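PDB 1PVT: sugar-phosphate aldolase from Thermotoga maritima, which belongs to the class II aldolase and adducin family, with an AraD-like fold of a mixed beta sheet flanked by helices. Local coordinates for residues A[127-131]-A[213-218]; A[162-167]-A[188-194]; A[29-33]-A[106-110]; A[9-13]-A[202-207]. The contacts are given in a common frame with arbitrary orientation. Residue numbers count along the deposited sequence, not the author numbering.

Interaction 1: A[127-131]-A[213-218]; sequences HPLNL and LEKAAE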
loop_
_atom_site.group_PDB
_atom_site.type_symbol
_atom_site.label_atom_id
_atom_site.label_comp_id
_atom_site.label_asym_id
_atom_site.label_seq_id
_atom_site.Cartn_x
_atom_site.Cartn_y
_atom_site.Cartn_z
ATOM N N HIS A 127 -3.739 -8.239 1.154
ATOM C CA HIS A 127 -4.302 -9.303 0.320
ATOM C C HIS A 127 -5.752 -9.609 0.644
ATOM O O HIS A 127 -6.055 -10.581 1.330
ATOM C CB HIS A 127 -3.486 -10.587 0.482
ATOM C CG HIS A 127 -2.033 -10.401 0.204
ATOM N ND1 HIS A 127 -1.129 -10.064 1.187
ATOM C CD2 HIS A 127 -1.343 -10.403 -0.961
ATOM C CE1 HIS A 127 0.057 -9.860 0.637
ATOM N NE2 HIS A 127 -0.046 -10.058 -0.666
ATOM N N PRO A 128 -6.673 -8.788 0.146
ATOM C CA PRO A 128 -8.086 -9.018 0.417
ATOM C C PRO A 128 -8.524 -10.349 -0.166
ATOM O O PRO A 128 -8.251 -10.642 -1.330
ATOM C CB PRO A 128 -8.759 -7.847 -0.279
ATOM C CG PRO A 128 -7.737 -6.782 -0.206
ATOM C CD PRO A 128 -6.489 -7.530 -0.587
ATOM N N LEU A 129 -9.206 -11.141 0.654
ATOM C CA LEU A 129 -9.715 -12.450 0.270
ATOM C C LEU A 129 -10.501 -12.475 -1.046
ATOM O O LEU A 129 -10.213 -13.263 -1.942
ATOM C CB LEU A 129 -10.601 -12.970 1.394
ATOM C CG LEU A 129 -11.752 -13.880 0.977
ATOM C CD1 LEU A 129 -11.194 -15.194 0.496
ATOM C CD2 LEU A 129 -12.690 -14.102 2.147
ATOM N N ASN A 130 -11.507 -11.623 -1.159
ATOM C CA ASN A 130 -12.321 -11.599 -2.359
ATOM C C ASN A 130 -11.597 -11.120 -3.593
ATOM O O ASN A 130 -11.768 -11.681 -4.668
ATOM C CB ASN A 130 -13.554 -10.741 -2.128
ATOM C CG ASN A 130 -14.588 -11.440 -1.279
ATOM O OD1 ASN A 130 -15.337 -12.278 -1.768
ATOM N ND2 ASN A 130 -14.622 -11.115 0.004
ATOM N N LEU A 131 -10.797 -10.073 -3.449
ATOM C CA LEU A 131 -10.050 -9.544 -4.585
ATOM C C LEU A 131 -9.048 -10.608 -4.992
ATOM O O LEU A 131 -8.692 -10.750 -6.163
ATOM C CB LEU A 131 -9.322 -8.267 -4.186
ATOM C CG LEU A 131 -9.487 -7.124 -5.182
ATOM C CD1 LEU A 131 -10.925 -7.057 -5.679
ATOM C CD2 LEU A 131 -9.104 -5.823 -4.491
ATOM N N LEU A 213 -12.808 -1.481 -2.695
ATOM C CA LEU A 213 -12.466 -2.437 -3.734
ATOM C C LEU A 213 -12.928 -3.824 -3.321
ATOM O O LEU A 213 -13.526 -4.558 -4.108
ATOM C CB LEU A 213 -10.964 -2.461 -3.979
ATOM C CG LEU A 213 -10.453 -1.356 -4.901
ATOM C CD1 LEU A 213 -9.013 -1.664 -5.291
ATOM C CD2 LEU A 213 -11.326 -1.268 -6.158
ATOM N N GLU A 214 -12.651 -4.180 -2.073
ATOM C CA GLU A 214 -13.046 -5.482 -1.556
ATOM C C GLU A 214 -14.547 -5.686 -1.682
ATOM O O GLU A 214 -15.014 -6.706 -2.192
ATOM C CB GLU A 214 -12.678 -5.599 -0.081
ATOM C CG GLU A 214 -11.779 -6.769 0.270
ATOM C CD GLU A 214 -12.196 -8.063 -0.387
ATOM O OE1 GLU A 214 -12.017 -8.189 -1.617
ATOM O OE2 GLU A 214 -12.697 -8.956 0.329
ATOM N N LYS A 215 -15.300 -4.706 -1.199
ATOM C CA LYS A 215 -16.745 -4.793 -1.231
ATOM C C LYS A 215 -17.216 -5.060 -2.639
ATOM O O LYS A 215 -18.031 -5.949 -2.859
ATOM C CB LYS A 215 -17.367 -3.509 -0.693
ATOM C CG LYS A 215 -18.743 -3.731 -0.132
ATOM C CD LYS A 215 -19.088 -2.685 0.917
ATOM C CE LYS A 215 -20.416 -2.994 1.636
ATOM N NZ LYS A 215 -20.639 -2.124 2.850
ATOM N N ALA A 216 -16.688 -4.313 -3.601
ATOM C CA ALA A 216 -17.088 -4.500 -4.989
ATOM C C ALA A 216 -16.741 -5.891 -5.453
ATOM O O ALA A 216 -17.517 -6.528 -6.148
ATOM C CB ALA A 216 -16.410 -3.497 -5.866
ATOM N N ALA A 217 -15.566 -6.365 -5.072
ATOM C CA ALA A 217 -15.151 -7.693 -5.476
ATOM C C ALA A 217 -16.119 -8.679 -4.880
ATOM O O ALA A 217 -16.607 -9.580 -5.557
ATOM C CB ALA A 217 -13.763 -7.979 -4.975
ATOM N N GLU A 218 -16.407 -8.493 -3.599
ATOM C CA GLU A 218 -17.302 -9.387 -2.893
ATOM C C GLU A 218 -18.695 -9.421 -3.501
ATOM O O GLU A 218 -19.299 -10.491 -3.621
ATOM C CB GLU A 218 -17.385 -8.990 -1.430
ATOM C CG GLU A 218 -18.084 -10.027 -0.596
ATOM C CD GLU A 218 -17.737 -9.904 0.862
ATOM O OE1 GLU A 218 -16.968 -8.969 1.206
ATOM O OE2 GLU A 218 -18.223 -10.742 1.657
#

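Interaction 2: A[162-167]-A[188-194]; sequences ISVVEF and AVLWDKH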
loop_
_atom_site.group_PDB
_atom_site.type_symbol
_atom_site.label_atom_id
_atom_site.label_comp_id
_atom_site.label_asym_id
_atom_site.label_seq_id
_atom_site.Cartn_x
_atom_site.Cartn_y
_atom_site.Cartn_z
ATOM N N ILE A 162 -8.841 1.376 -12.085
ATOM C CA ILE A 162 -7.627 0.704 -11.621
ATOM C C ILE A 162 -6.858 -0.025 -12.709
ATOM O O ILE A 162 -7.368 -0.247 -13.805
ATOM C CB ILE A 162 -7.958 -0.333 -10.528
ATOM C CG1 ILE A 162 -9.181 -1.147 -10.954
ATOM C CG2 ILE A 162 -8.205 0.360 -9.207
ATOM C CD1 ILE A 162 -9.589 -2.206 -9.968
ATOM N N SER A 163 -5.632 -0.418 -12.383
ATOM C CA SER A 163 -4.787 -1.133 -13.325
ATOM C C SER A 163 -4.105 -2.315 -12.647
ATOM O O SER A 163 -3.796 -2.270 -11.456
ATOM C CB SER A 163 -3.735 -0.187 -13.890
ATOM O OG SER A 163 -2.991 0.396 -12.837
ATOM N N VAL A 164 -3.880 -3.377 -13.413
ATOM C CA VAL A 164 -3.233 -4.567 -12.888
ATOM C C VAL A 164 -1.757 -4.472 -13.212
ATOM O O VAL A 164 -1.373 -3.765 -14.132
ATOM C CB VAL A 164 -3.799 -5.837 -13.533
ATOM C CG1 VAL A 164 -3.161 -7.056 -12.912
ATOM C CG2 VAL A 164 -5.300 -5.879 -13.364
ATOM N N VAL A 165 -0.933 -5.186 -12.458
ATOM C CA VAL A 165 0.509 -5.165 -12.672
ATOM C C VAL A 165 1.113 -6.570 -12.630
ATOM O O VAL A 165 1.018 -7.260 -11.614
ATOM C CB VAL A 165 1.207 -4.297 -11.603
ATOM C CG1 VAL A 165 2.720 -4.413 -11.737
ATOM C CG2 VAL A 165 0.770 -2.851 -11.744
ATOM N N GLU A 166 1.739 -6.986 -13.731
ATOM C CA GLU A 166 2.363 -8.306 -13.810
ATOM C C GLU A 166 3.416 -8.404 -12.709
ATOM O O GLU A 166 4.465 -7.755 -12.765
ATOM C CB GLU A 166 3.026 -8.525 -15.175
ATOM C CG GLU A 166 2.473 -7.673 -16.318
ATOM C CD GLU A 166 2.893 -6.203 -16.224
ATOM O OE1 GLU A 166 4.104 -5.939 -16.019
ATOM O OE2 GLU A 166 2.018 -5.314 -16.363
ATOM N N PHE A 167 3.115 -9.218 -11.704
ATOM C CA PHE A 167 3.992 -9.420 -10.562
ATOM C C PHE A 167 5.164 -10.325 -10.929
ATOM O O PHE A 167 4.964 -11.475 -11.323
ATOM C CB PHE A 167 3.195 -10.056 -9.421
ATOM C CG PHE A 167 3.822 -9.881 -8.067
ATOM C CD1 PHE A 167 3.440 -8.829 -7.240
ATOM C CD2 PHE A 167 4.799 -10.766 -7.619
ATOM C CE1 PHE A 167 4.022 -8.661 -5.984
ATOM C CE2 PHE A 167 5.386 -10.605 -6.364
ATOM C CZ PHE A 167 4.997 -9.552 -5.545
ATOM N N ALA A 188 -5.134 3.233 -7.153
ATOM C CA ALA A 188 -5.019 1.833 -6.760
ATOM C C ALA A 188 -4.461 0.948 -7.870
ATOM O O ALA A 188 -4.820 1.092 -9.040
ATOM C CB ALA A 188 -6.378 1.304 -6.314
ATOM N N VAL A 189 -3.580 0.029 -7.491
ATOM C CA VAL A 189 -2.987 -0.902 -8.437
ATOM C C VAL A 189 -3.122 -2.306 -7.891
ATOM O O VAL A 189 -2.808 -2.548 -6.728
ATOM C CB VAL A 189 -1.496 -0.604 -8.665
ATOM C CG1 VAL A 189 -0.744 -1.888 -9.034
ATOM C CG2 VAL A 189 -1.351 0.419 -9.780
ATOM N N LEU A 190 -3.589 -3.226 -8.730
ATOM C CA LEU A 190 -3.753 -4.615 -8.322
ATOM C C LEU A 190 -2.566 -5.415 -8.790
ATOM O O LEU A 190 -2.385 -5.570 -9.994
ATOM C CB LEU A 190 -5.002 -5.221 -8.953
ATOM C CG LEU A 190 -6.362 -4.832 -8.403
ATOM C CD1 LEU A 190 -7.390 -5.143 -9.453
ATOM C CD2 LEU A 190 -6.652 -5.570 -7.105
ATOM N N TRP A 191 -1.745 -5.905 -7.862
ATOM C CA TRP A 191 -0.605 -6.732 -8.254
ATOM C C TRP A 191 -1.221 -8.082 -8.507
ATOM O O TRP A 191 -1.486 -8.837 -7.576
ATOM C CB TRP A 191 0.434 -6.870 -7.143
ATOM C CG TRP A 191 1.154 -5.609 -6.808
ATOM C CD1 TRP A 191 1.100 -4.419 -7.485
ATOM C CD2 TRP A 191 2.036 -5.402 -5.700
ATOM N NE1 TRP A 191 1.895 -3.486 -6.860
ATOM C CE2 TRP A 191 2.481 -4.065 -5.763
ATOM C CE3 TRP A 191 2.489 -6.216 -4.660
ATOM C CZ2 TRP A 191 3.359 -3.527 -4.824
ATOM C CZ3 TRP A 191 3.361 -5.680 -3.729
ATOM C CH2 TRP A 191 3.786 -4.347 -3.817
ATOM N N ASP A 192 -1.467 -8.371 -9.776
ATOM C CA ASP A 192 -2.081 -9.623 -10.160
ATOM C C ASP A 192 -1.519 -10.799 -9.376
ATOM O O ASP A 192 -0.316 -11.065 -9.413
ATOM C CB ASP A 192 -1.907 -9.856 -11.660
ATOM C CG ASP A 192 -2.644 -11.086 -12.141
ATOM O OD1 ASP A 192 -2.177 -12.202 -11.826
ATOM O OD2 ASP A 192 -3.692 -10.934 -12.816
ATOM N N LYS A 193 -2.409 -11.475 -8.651
ATOM C CA LYS A 193 -2.069 -12.645 -7.852
ATOM C C LYS A 193 -1.471 -12.304 -6.481
ATOM O O LYS A 193 -1.293 -13.188 -5.642
ATOM C CB LYS A 193 -1.094 -13.529 -8.633
ATOM C CG LYS A 193 -1.247 -15.011 -8.381
ATOM C CD LYS A 193 -2.483 -15.557 -9.071
ATOM C CE LYS A 193 -2.600 -17.061 -8.860
ATOM N NZ LYS A 193 -3.702 -17.668 -9.666
ATOM N N HIS A 194 -1.168 -11.030 -6.246
ATOM C CA HIS A 194 -0.566 -10.621 -4.977
ATOM C C HIS A 194 -1.266 -9.449 -4.312
ATOM O O HIS A 194 -0.628 -8.483 -3.887
ATOM C CB HIS A 194 0.908 -10.271 -5.185
ATOM C CG HIS A 194 1.698 -11.370 -5.813
ATOM N ND1 HIS A 194 2.708 -12.031 -5.151
ATOM C CD2 HIS A 194 1.596 -11.957 -7.030
ATOM C CE1 HIS A 194 3.193 -12.981 -5.932
ATOM N NE2 HIS A 194 2.535 -12.957 -7.077
#

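Interaction 3: A[29-33]-A[106-110]; sequences NISVR and HLMIH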
loop_
_atom_site.group_PDB
_atom_site.type_symbol
_atom_site.label_atom_id
_atom_site.label_comp_id
_atom_site.label_asym_id
_atom_site.label_seq_id
_atom_site.Cartn_x
_atom_site.Cartn_y
_atom_site.Cartn_z
ATOM N N ASN A 29 1.689 -4.395 4.395
ATOM C CA ASN A 29 2.494 -3.320 4.934
ATOM C C ASN A 29 1.841 -2.013 4.632
ATOM O O ASN A 29 0.977 -1.927 3.758
ATOM C CB ASN A 29 3.876 -3.343 4.310
ATOM C CG ASN A 29 4.597 -4.632 4.578
ATOM O OD1 ASN A 29 5.062 -4.882 5.698
ATOM N ND2 ASN A 29 4.679 -5.479 3.556
ATOM N N ILE A 30 2.278 -0.992 5.352
ATOM C CA ILE A 30 1.752 0.351 5.186
ATOM C C ILE A 30 2.937 1.286 5.122
ATOM O O ILE A 30 3.985 0.995 5.687
ATOM C CB ILE A 30 0.886 0.750 6.399
ATOM C CG1 ILE A 30 -0.245 -0.276 6.594
ATOM C CG2 ILE A 30 0.359 2.173 6.211
ATOM C CD1 ILE A 30 -1.026 -0.117 7.876
ATOM N N SER A 31 2.783 2.405 4.430
ATOM C CA SER A 31 3.865 3.387 4.333
ATOM C C SER A 31 3.304 4.798 4.140
ATOM O O SER A 31 2.444 5.044 3.274
ATOM C CB SER A 31 4.824 3.047 3.180
ATOM O OG SER A 31 4.203 3.233 1.910
ATOM N N VAL A 32 3.787 5.723 4.961
ATOM C CA VAL A 32 3.334 7.103 4.878
ATOM C C VAL A 32 4.547 8.006 4.721
ATOM O O VAL A 32 5.567 7.832 5.399
ATOM C CB VAL A 32 2.542 7.527 6.149
ATOM C CG1 VAL A 32 1.866 8.891 5.923
ATOM C CG2 VAL A 32 1.506 6.465 6.491
ATOM N N ARG A 33 4.425 8.971 3.819
ATOM C CA ARG A 33 5.502 9.908 3.555
ATOM C C ARG A 33 5.319 11.160 4.393
ATOM O O ARG A 33 4.306 11.846 4.290
ATOM C CB ARG A 33 5.518 10.251 2.064
ATOM C CG ARG A 33 6.576 11.244 1.652
ATOM C CD ARG A 33 6.871 11.117 0.170
ATOM N NE ARG A 33 5.659 11.028 -0.648
ATOM C CZ ARG A 33 4.904 12.062 -1.003
ATOM N NH1 ARG A 33 5.221 13.289 -0.619
ATOM N NH2 ARG A 33 3.834 11.866 -1.757
ATOM N N HIS A 106 7.995 0.402 -2.221
ATOM C CA HIS A 106 7.344 1.593 -1.674
ATOM C C HIS A 106 8.186 2.810 -1.993
ATOM O O HIS A 106 7.675 3.882 -2.338
ATOM C CB HIS A 106 7.223 1.480 -0.150
ATOM C CG HIS A 106 6.159 0.530 0.305
ATOM N ND1 HIS A 106 4.994 0.953 0.907
ATOM C CD2 HIS A 106 6.074 -0.819 0.225
ATOM C CE1 HIS A 106 4.236 -0.094 1.178
ATOM N NE2 HIS A 106 4.868 -1.181 0.774
ATOM N N LEU A 107 9.494 2.628 -1.851
ATOM C CA LEU A 107 10.434 3.692 -2.107
ATOM C C LEU A 107 10.120 4.327 -3.432
ATOM O O LEU A 107 9.875 5.531 -3.514
ATOM C CB LEU A 107 11.854 3.152 -2.144
ATOM C CG LEU A 107 12.797 3.860 -1.180
ATOM C CD1 LEU A 107 14.225 3.529 -1.564
ATOM C CD2 LEU A 107 12.557 5.368 -1.224
HETATM N N MSE A 108 10.108 3.499 -4.468
HETATM C CA MSE A 108 9.852 3.984 -5.809
HETATM C C MSE A 108 8.572 4.770 -5.991
HETATM O O MSE A 108 8.595 5.855 -6.573
HETATM C CB MSE A 108 9.904 2.829 -6.803
HETATM C CG MSE A 108 11.305 2.241 -6.951
HETATM SE SE MSE A 108 12.738 3.598 -6.926
HETATM C CE MSE A 108 13.838 2.827 -5.498
ATOM N N ILE A 109 7.457 4.238 -5.500
ATOM C CA ILE A 109 6.188 4.948 -5.644
ATOM C C ILE A 109 6.270 6.279 -4.922
ATOM O O ILE A 109 5.781 7.304 -5.413
ATOM C CB ILE A 109 4.996 4.185 -5.030
ATOM C CG1 ILE A 109 4.890 2.779 -5.618
ATOM C CG2 ILE A 109 3.710 4.954 -5.302
ATOM C CD1 ILE A 109 5.761 1.758 -4.931
ATOM N N HIS A 110 6.880 6.246 -3.741
ATOM C CA HIS A 110 7.015 7.442 -2.932
ATOM C C HIS A 110 7.798 8.523 -3.658
ATOM O O HIS A 110 7.326 9.656 -3.789
ATOM C CB HIS A 110 7.680 7.104 -1.594
ATOM C CG HIS A 110 6.715 6.652 -0.535
ATOM N ND1 HIS A 110 5.582 7.370 -0.203
ATOM C CD2 HIS A 110 6.733 5.578 0.290
ATOM C CE1 HIS A 110 4.948 6.758 0.781
ATOM N NE2 HIS A 110 5.625 5.670 1.100
#

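Interaction 4: A[9-13]-A[202-207]; sequences EIQKV and DVAEAY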
loop_
_atom_site.group_PDB
_atom_site.type_symbol
_atom_site.label_atom_id
_atom_site.label_comp_id
_atom_site.label_asym_id
_atom_site.label_seq_id
_atom_site.Cartn_x
_atom_site.Cartn_y
_atom_site.Cartn_z
ATOM N N GLU A 9 -2.506 6.927 13.445
ATOM C CA GLU A 9 -3.346 6.814 12.255
ATOM C C GLU A 9 -3.019 5.545 11.504
ATOM O O GLU A 9 -3.882 4.923 10.881
ATOM C CB GLU A 9 -3.138 8.011 11.337
ATOM C CG GLU A 9 -4.416 8.443 10.646
ATOM C CD GLU A 9 -4.154 9.200 9.353
ATOM O OE1 GLU A 9 -3.353 10.176 9.390
ATOM O OE2 GLU A 9 -4.754 8.814 8.310
ATOM N N ILE A 10 -1.751 5.173 11.555
ATOM C CA ILE A 10 -1.305 3.958 10.910
ATOM C C ILE A 10 -1.744 2.758 11.734
ATOM O O ILE A 10 -2.270 1.786 11.194
ATOM C CB ILE A 10 0.223 3.934 10.780
ATOM C CG1 ILE A 10 0.638 4.884 9.651
ATOM C CG2 ILE A 10 0.729 2.483 10.575
ATOM C CD1 ILE A 10 2.134 4.852 9.320
ATOM N N GLN A 11 -1.518 2.823 13.044
ATOM C CA GLN A 11 -1.891 1.733 13.931
ATOM C C GLN A 11 -3.379 1.438 13.856
ATOM O O GLN A 11 -3.787 0.276 13.822
ATOM C CB GLN A 11 -1.497 2.070 15.355
ATOM C CG GLN A 11 -0.012 2.016 15.568
ATOM C CD GLN A 11 0.359 2.191 17.021
ATOM O OE1 GLN A 11 0.168 3.266 17.597
ATOM N NE2 GLN A 11 0.884 1.131 17.633
ATOM N N LYS A 12 -4.187 2.491 13.824
ATOM C CA LYS A 12 -5.629 2.329 13.730
ATOM C C LYS A 12 -5.979 1.545 12.463
ATOM O O LYS A 12 -6.798 0.631 12.502
ATOM C CB LYS A 12 -6.311 3.698 13.730
ATOM C CG LYS A 12 -7.819 3.642 13.551
ATOM C CD LYS A 12 -8.477 5.006 13.783
ATOM C CE LYS A 12 -9.975 4.980 13.431
ATOM N NZ LYS A 12 -10.751 3.984 14.235
ATOM N N VAL A 13 -5.349 1.890 11.345
ATOM C CA VAL A 13 -5.593 1.189 10.077
ATOM C C VAL A 13 -5.146 -0.278 10.149
ATOM O O VAL A 13 -5.810 -1.164 9.607
ATOM C CB VAL A 13 -4.864 1.901 8.894
ATOM C CG1 VAL A 13 -4.765 0.970 7.674
ATOM C CG2 VAL A 13 -5.606 3.195 8.534
ATOM N N ASP A 202 -4.069 10.348 2.916
ATOM C CA ASP A 202 -3.565 9.834 4.194
ATOM C C ASP A 202 -3.892 8.344 4.310
ATOM O O ASP A 202 -4.757 7.838 3.585
ATOM C CB ASP A 202 -4.164 10.609 5.375
ATOM C CG ASP A 202 -5.678 10.526 5.432
ATOM O OD1 ASP A 202 -6.286 9.910 4.526
ATOM O OD2 ASP A 202 -6.263 11.085 6.392
ATOM N N VAL A 203 -3.204 7.647 5.213
ATOM C CA VAL A 203 -3.412 6.216 5.355
ATOM C C VAL A 203 -4.883 5.843 5.425
ATOM O O VAL A 203 -5.323 4.921 4.734
ATOM C CB VAL A 203 -2.687 5.648 6.581
ATOM C CG1 VAL A 203 -3.421 6.008 7.855
ATOM C CG2 VAL A 203 -2.562 4.155 6.433
ATOM N N ALA A 204 -5.649 6.565 6.237
ATOM C CA ALA A 204 -7.080 6.297 6.379
ATOM C C ALA A 204 -7.802 6.281 5.034
ATOM O O ALA A 204 -8.726 5.492 4.834
ATOM C CB ALA A 204 -7.722 7.337 7.295
ATOM N N GLU A 205 -7.395 7.157 4.120
ATOM C CA GLU A 205 -8.020 7.214 2.803
ATOM C C GLU A 205 -7.600 6.003 1.966
ATOM O O GLU A 205 -8.409 5.446 1.220
ATOM C CB GLU A 205 -7.647 8.514 2.083
ATOM C CG GLU A 205 -8.164 8.586 0.643
ATOM C CD GLU A 205 -7.859 9.915 -0.043
ATOM O OE1 GLU A 205 -8.574 10.908 0.223
ATOM O OE2 GLU A 205 -6.898 9.968 -0.847
ATOM N N ALA A 206 -6.334 5.601 2.086
ATOM C CA ALA A 206 -5.848 4.439 1.358
ATOM C C ALA A 206 -6.677 3.249 1.835
ATOM O O ALA A 206 -7.235 2.514 1.026
ATOM C CB ALA A 206 -4.378 4.211 1.649
ATOM N N TYR A 207 -6.769 3.070 3.153
ATOM C CA TYR A 207 -7.550 1.975 3.719
ATOM C C TYR A 207 -8.976 1.980 3.184
ATOM O O TYR A 207 -9.544 0.930 2.888
ATOM C CB TYR A 207 -7.609 2.074 5.239
ATOM C CG TYR A 207 -8.460 0.985 5.855
ATOM C CD1 TYR A 207 -8.012 -0.325 5.911
ATOM C CD2 TYR A 207 -9.733 1.254 6.328
ATOM C CE1 TYR A 207 -8.808 -1.331 6.415
ATOM C CE2 TYR A 207 -10.534 0.247 6.832
ATOM C CZ TYR A 207 -10.062 -1.039 6.869
ATOM O OH TYR A 207 -10.853 -2.045 7.351
#

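Interaction 1: A[127-131]-A[213-218]
The carboxylate of Glu214, set in the helix 203-224, reaches across to the first turn of helix 129-134, where backbone NH groups lack the acceptors an earlier turn would supply. Its OE2 receives two hydrogen bonds from Asn130, one from backbone N at 3.3 Å and one from side-chain ND2 at 2.9 Å, while OE1 receives a weak one from Leu131 N at 2.9 Å. Both oxygens thus have donors, which makes a buried glutamate tolerable, and first-turn NH groups gain acceptors. Asn130 suits its place because its amide adds a third donor beside the two NH groups. Pro128, at the N-cap position, has no NH to satisfy; its CB rests 3.3 Å from Glu214 CG. Beside this polar cluster, Leu131 CD2 meets Leu213 CB at 3.9 Å, and the small Ala217 lets Asn130 approach, CB to CB 4.0 Å. Here a short helix starts against the long C-terminal one, flanked by Met147 of helix 144-147 and by Leu190 and Ala188 of strand 188-191.

Interaction 2: A[162-167]-A[188-194]
Strands 163-165 and 188-191 are the parallel neighbours of a beta-alpha-beta unit whose crossover is helix 173-182, at one edge of the mixed sheet. Phe167, Leu190 and Ile162 lose the most surface to the contact and mark its two ends and its middle. Leu190 is central in both backbone and side chain: its N donates to Ser163 O at 2.9 Å and its O accepts from Val165 N at 2.9 Å, so one residue bridges two residues of the neighbouring strand, Ser163 and Val165, as parallel pairing requires. Its side chain shares a face with Val164, and Leu190 CD1 touches Ile162 CD1 at 3.7 Å. Branched Ile162 also reaches Ala188, whose methyl permits close approach, with CG2 to CB at 3.5 Å. Ile162, Val164 and Leu190 pack on Leu144 of helix 144-147. On the other face Val165 lies beside Val189 and Trp191, and Val165 and Trp191 are covered by the crossover helix. Beyond the strands, Phe167 forms an aromatic cluster with Trp191 and His194. A type II turn from Trp191 to His194, with Lys193 at positive phi, brings the imidazole back over Phe167; the Trp191 ring lies oblique to the phenyl. The Phe167 and His194 rings stack face to face, their planes 5° apart, and Phe167 CD2 is 3.2 Å from His194 NE2.

Interaction 3: A[29-33]-A[106-110]
Strand 28-34 packs against helix 103-115 from within the mixed sheet, between strands 58-63 and 122-126, its side chains alternating between the helix and the far face of the sheet. Asn29 begins the contact: its CB lies 4.3 Å from His106 NE2, but its polar end turns to Thr63, with OD1 hydrogen-bonded to Thr63 OG1. Ile30 points away, to the apolar side chains of helix 2-19. Ser31 is the meeting point. Its OG hydrogen-bonds both His106 ND1, at 2.6 Å, and His110 NE2, at 2.9 Å; those histidines are one helical turn apart, and the short side chain lets a single hydroxyl fit between their rings. Val32 again faces helix 2-19, as a branched apolar residue suits. Arg33 returns to the helix, its CB 3.7 Å from His110 ND1. His106 NE2 is also hydrogen-bonded to Glu102 OE2. A hydroxyl and imidazoles can each donate or accept, so the one Ser31 oxygen can bond to both buried histidines.

Interaction 4: A[9-13]-A[202-207]
Helices 2-19 and 203-224 run side by side here, their short segments 9-13 and 203-207 pointing nearly the same way, 20° apart, with axes 9.6 Å apart at closest approach. This is helix-helix packing on one face of the mixed sheet: Ile10, Val13 and Val203 all rest on Ile30 of strand 28-34. The backbones draw nearest at Ile10 and Val203, with CA atoms 6.4 Å apart, and at Val13 and Ala204, 6.5 Å apart. Val13 fills the groove between the helices. Its compact branches suit the spacing, since CG2 meets Val203 CG1 at 3.6 Å while CG1 meets Tyr207 CB at 3.9 Å, one helical turn further on. The small methyl of Ala204 lets Glu9 OE2 come within 3.5 Å of Ala204 CB. The polar end of the contact lies at the start of helix 203-224. Asp202 occupies the N-cap position, and its OD1 accepts from Glu205 N at 3.0 Å. Glu9 brings a second carboxylate to the same end, where first-turn NH groups need acceptors, although its OE2 lies 3.3 Å from the like-charged Asp202 OD2. What it gains is a well-aligned hydrogen bond from Ala204 N to Glu9 OE2, 3.2 Å long.

The four contacts join both faces and one edge of a single mixed sheet within one sequence-family region. Interaction 3 is nested along the chain inside the loop closed by interaction 4, and interaction 2 inside that of interaction 1; interactions 1 and 4 cross, both using helix 203-224. Interactions 3 and 4 have centres about 13 Å apart and touch through strand 28-34, Ile30 CG2 lying 3.5 Å from Val203 CG2. Interactions 1 and 2, also about 13 Å apart, meet at Leu131 CD2 and Leu190 CD2, 3.6 Å from each other. Interactions 2 and 4 lie on opposite sides of the chain's centre, about 21 Å apart. The long C-terminal helix thus ties the N-terminal helix to the later strands.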